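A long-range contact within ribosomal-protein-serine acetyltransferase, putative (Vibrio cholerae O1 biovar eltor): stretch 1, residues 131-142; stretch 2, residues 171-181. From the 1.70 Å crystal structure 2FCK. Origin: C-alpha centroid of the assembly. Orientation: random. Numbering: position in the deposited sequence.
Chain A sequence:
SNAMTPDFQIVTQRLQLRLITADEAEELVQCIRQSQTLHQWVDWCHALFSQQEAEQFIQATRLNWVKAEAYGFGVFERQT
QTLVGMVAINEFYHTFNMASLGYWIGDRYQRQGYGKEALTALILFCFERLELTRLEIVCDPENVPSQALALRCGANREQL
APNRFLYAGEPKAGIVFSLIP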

# COMPACT_ATOMS: atom_id res chain seq x y z
N GLU A 131 -14.40 4.85 5.93
CA GLU A 131 -14.06 4.25 7.23
C GLU A 131 -12.63 3.67 7.29
O GLU A 131 -12.38 2.68 7.99
CB GLU A 131 -15.09 3.17 7.64
CG GLU A 131 -16.49 3.75 7.97
CD GLU A 131 -17.53 2.65 8.23
OE1 GLU A 131 -17.20 1.66 8.91
OE2 GLU A 131 -18.66 2.77 7.73
N LEU A 132 -11.70 4.32 6.57
CA LEU A 132 -10.30 3.96 6.58
C LEU A 132 -9.75 4.40 7.94
O LEU A 132 -10.29 5.33 8.56
CB LEU A 132 -9.56 4.61 5.40
CG LEU A 132 -10.00 4.14 4.02
CD1 LEU A 132 -9.37 5.02 2.93
CD2 LEU A 132 -9.73 2.65 3.77
N THR A 133 -8.73 3.72 8.43
CA THR A 133 -8.18 4.04 9.75
C THR A 133 -6.75 4.58 9.70
O THR A 133 -6.17 4.86 10.73
CB THR A 133 -8.32 2.84 10.78
OG1 THR A 133 -7.96 1.60 10.14
CG2 THR A 133 -9.77 2.76 11.29
N ARG A 134 -6.20 4.75 8.50
CA ARG A 134 -4.91 5.38 8.31
C ARG A 134 -4.77 5.84 6.86
O ARG A 134 -5.15 5.13 5.93
CB ARG A 134 -3.79 4.35 8.58
CG ARG A 134 -2.36 4.90 8.39
CD ARG A 134 -1.27 3.88 8.89
NE ARG A 134 0.07 4.27 8.38
CZ ARG A 134 0.97 5.01 9.03
NH1 ARG A 134 0.74 5.43 10.27
NH2 ARG A 134 2.09 5.37 8.43
N LEU A 135 -4.17 7.02 6.68
CA LEU A 135 -3.81 7.48 5.32
C LEU A 135 -2.32 7.83 5.32
O LEU A 135 -1.84 8.36 6.30
CB LEU A 135 -4.60 8.74 4.97
CG LEU A 135 -6.14 8.59 5.01
CD1 LEU A 135 -6.84 9.97 4.85
CD2 LEU A 135 -6.64 7.66 3.95
N GLU A 136 -1.63 7.51 4.24
CA GLU A 136 -0.23 7.96 4.02
C GLU A 136 -0.15 8.99 2.86
O GLU A 136 -0.75 8.79 1.79
CB GLU A 136 0.65 6.77 3.75
CG GLU A 136 0.92 6.04 5.10
CD GLU A 136 1.85 4.83 4.97
OE1 GLU A 136 2.29 4.49 3.85
OE2 GLU A 136 2.06 4.19 6.03
N ILE A 137 0.61 10.05 3.09
CA ILE A 137 1.06 11.01 2.08
C ILE A 137 2.55 10.84 1.87
O ILE A 137 3.24 10.71 2.88
CB ILE A 137 0.76 12.40 2.55
CG1 ILE A 137 -0.77 12.60 2.58
CG2 ILE A 137 1.40 13.48 1.67
CD1 ILE A 137 -1.18 13.70 3.41
N VAL A 138 3.04 10.76 0.61
CA VAL A 138 4.48 10.67 0.34
C VAL A 138 4.88 11.96 -0.37
O VAL A 138 4.33 12.26 -1.42
CB VAL A 138 4.86 9.48 -0.60
CG1 VAL A 138 6.39 9.39 -0.79
CG2 VAL A 138 4.31 8.21 0.04
N CYS A 139 5.81 12.71 0.21
CA CYS A 139 6.24 13.95 -0.44
C CYS A 139 7.65 13.80 -0.95
O CYS A 139 8.48 13.15 -0.32
CB CYS A 139 6.23 15.12 0.55
SG CYS A 139 4.54 15.57 1.03
N ASP A 140 7.94 14.45 -2.08
CA ASP A 140 9.32 14.55 -2.55
C ASP A 140 10.06 15.36 -1.49
O ASP A 140 9.58 16.44 -1.13
CB ASP A 140 9.35 15.26 -3.91
CG ASP A 140 10.71 15.20 -4.57
OD1 ASP A 140 11.69 15.69 -4.00
OD2 ASP A 140 10.82 14.61 -5.69
N PRO A 141 11.22 14.87 -0.99
CA PRO A 141 11.93 15.67 0.05
C PRO A 141 12.27 17.10 -0.39
O PRO A 141 12.48 17.98 0.46
CB PRO A 141 13.24 14.89 0.26
CG PRO A 141 12.96 13.52 -0.17
CD PRO A 141 11.97 13.63 -1.30
N GLU A 142 12.31 17.35 -1.70
CA GLU A 142 12.70 18.69 -2.19
C GLU A 142 11.52 19.61 -2.41
O GLU A 142 11.70 20.76 -2.80
CB GLU A 142 13.45 18.57 -3.50
CG GLU A 142 14.69 17.78 -3.43
CD GLU A 142 15.67 18.32 -4.42
OE1 GLU A 142 16.48 19.19 -4.00
OE2 GLU A 142 15.59 17.95 -5.62
N PRO A 171 12.44 4.93 -9.18
CA PRO A 171 12.11 5.16 -7.74
C PRO A 171 12.97 6.21 -7.03
O PRO A 171 14.13 6.42 -7.39
CB PRO A 171 12.27 3.75 -7.11
CG PRO A 171 12.98 2.85 -8.24
CD PRO A 171 13.38 3.80 -9.35
N LYS A 172 12.38 6.91 -6.04
CA LYS A 172 13.03 8.01 -5.32
C LYS A 172 12.67 7.94 -3.85
O LYS A 172 11.60 7.41 -3.53
CB LYS A 172 12.49 9.35 -5.85
CG LYS A 172 12.92 9.62 -7.31
CD LYS A 172 11.82 10.46 -7.87
CE LYS A 172 12.16 11.83 -7.65
NZ LYS A 172 12.49 12.69 -8.97
N ALA A 173 13.56 8.42 -2.98
CA ALA A 173 13.31 8.50 -1.52
C ALA A 173 12.22 9.53 -1.27
O ALA A 173 12.24 10.64 -1.86
CB ALA A 173 14.54 8.87 -0.80
N GLY A 174 11.18 9.14 -0.52
CA GLY A 174 10.07 10.08 -0.18
C GLY A 174 9.82 10.15 1.31
O GLY A 174 10.11 9.22 2.07
N ILE A 175 9.31 11.31 1.74
CA ILE A 175 8.95 11.47 3.13
C ILE A 175 7.50 11.01 3.31
O ILE A 175 6.58 11.46 2.62
CB ILE A 175 8.98 12.96 3.56
CG1 ILE A 175 10.33 13.60 3.22
CG2 ILE A 175 8.56 13.03 5.03
CD1 ILE A 175 10.34 15.18 3.30
N VAL A 176 7.32 10.10 4.26
CA VAL A 176 6.00 9.57 4.57
C VAL A 176 5.38 10.35 5.72
O VAL A 176 6.00 10.49 6.78
CB VAL A 176 6.16 8.07 5.00
CG1 VAL A 176 4.83 7.50 5.49
CG2 VAL A 176 6.79 7.30 3.84
N PHE A 177 4.17 10.89 5.47
CA PHE A 177 3.36 11.48 6.52
C PHE A 177 2.14 10.58 6.72
O PHE A 177 1.62 10.00 5.74
CB PHE A 177 2.86 12.87 6.09
CG PHE A 177 3.95 13.87 5.90
CD1 PHE A 177 4.25 14.81 6.88
CD2 PHE A 177 4.69 13.87 4.70
CE1 PHE A 177 5.26 15.74 6.68
CE2 PHE A 177 5.69 14.79 4.46
CZ PHE A 177 6.00 15.73 5.49
N SER A 178 1.60 10.55 7.95
CA SER A 178 0.39 9.80 8.21
C SER A 178 -0.72 10.66 8.81
O SER A 178 -0.46 11.68 9.45
CB SER A 178 0.68 8.64 9.18
OG SER A 178 0.91 9.16 10.48
N LEU A 179 -1.94 10.20 8.59
CA LEU A 179 -3.11 10.73 9.28
C LEU A 179 -3.88 9.53 9.84
O LEU A 179 -4.04 8.52 9.13
CB LEU A 179 -4.02 11.45 8.27
CG LEU A 179 -3.42 12.68 7.60
CD1 LEU A 179 -3.68 12.67 6.11
CD2 LEU A 179 -4.00 13.87 8.24
N ILE A 180 -4.35 9.67 11.08
CA ILE A 180 -5.28 8.70 11.65
C ILE A 180 -6.52 9.42 12.18
O ILE A 180 -6.46 10.62 12.46
CB ILE A 180 -4.66 7.81 12.76
CG1 ILE A 180 -4.37 8.62 14.03
CG2 ILE A 180 -3.43 7.07 12.21
CD1 ILE A 180 -3.75 7.78 15.18
N PRO A 181 -7.64 8.70 12.26
CA PRO A 181 -8.84 9.45 12.69
C PRO A 181 -8.77 9.99 14.12
O PRO A 181 -9.41 11.00 14.49
CB PRO A 181 -9.97 8.43 12.55
CG PRO A 181 -9.47 7.39 11.62
CD PRO A 181 -7.97 7.31 11.89
OXT PRO A 181 -8.04 9.44 14.96

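Six backbone hydrogen bonds join the two stretches as neighbouring antiparallel strands. Leu135 N to Leu179 O and Leu179 N to Leu135 O are both 2.9 Å; Ile137 N to Phe177 O and Phe177 N to Ile137 O are both 2.8 Å; Cys139 N to Ile175 O is 2.8 Å and Ile175 N to Cys139 O is 2.9 Å. Between these hydrogen-bonded pairs, the non-hydrogen-bonded pairs Glu136–Ser178 and Val138–Val176 place their CA atoms 4.6 Å apart, and CA-H...O contacts accompany them, such as Glu136 CA to Phe177 O at 3.2 Å.

The face carrying Glu136, Val138, Val176 and Ser178 is partly polar. Within the first stretch, Arg134 NH2 forms a salt bridge with Glu136 OE2 (2.7 Å), and Ser178 CB lies over one face of the guanidinium, 3.4 Å from Arg134 NH1. Gly174 leaves room for Val138: a CB there would clash with Val138 CG1.

Leu135, Ile137, Cys139, Ile175, Phe177 and Leu179 make up the other face, all of them buried and predominantly apolar; such side chains suit a buried face because they bring no charged group into it. Ile137 CD1 meets Leu179 CD1 at 3.8 Å, while Cys139 SG approaches Phe177 CE2 obliquely at 3.7 Å. Beyond the paired residues, Pro141 extends the packing, its CB 4.2 Å from Ile175 CD1. Altogether the contact buries 885 Å², counting both sides.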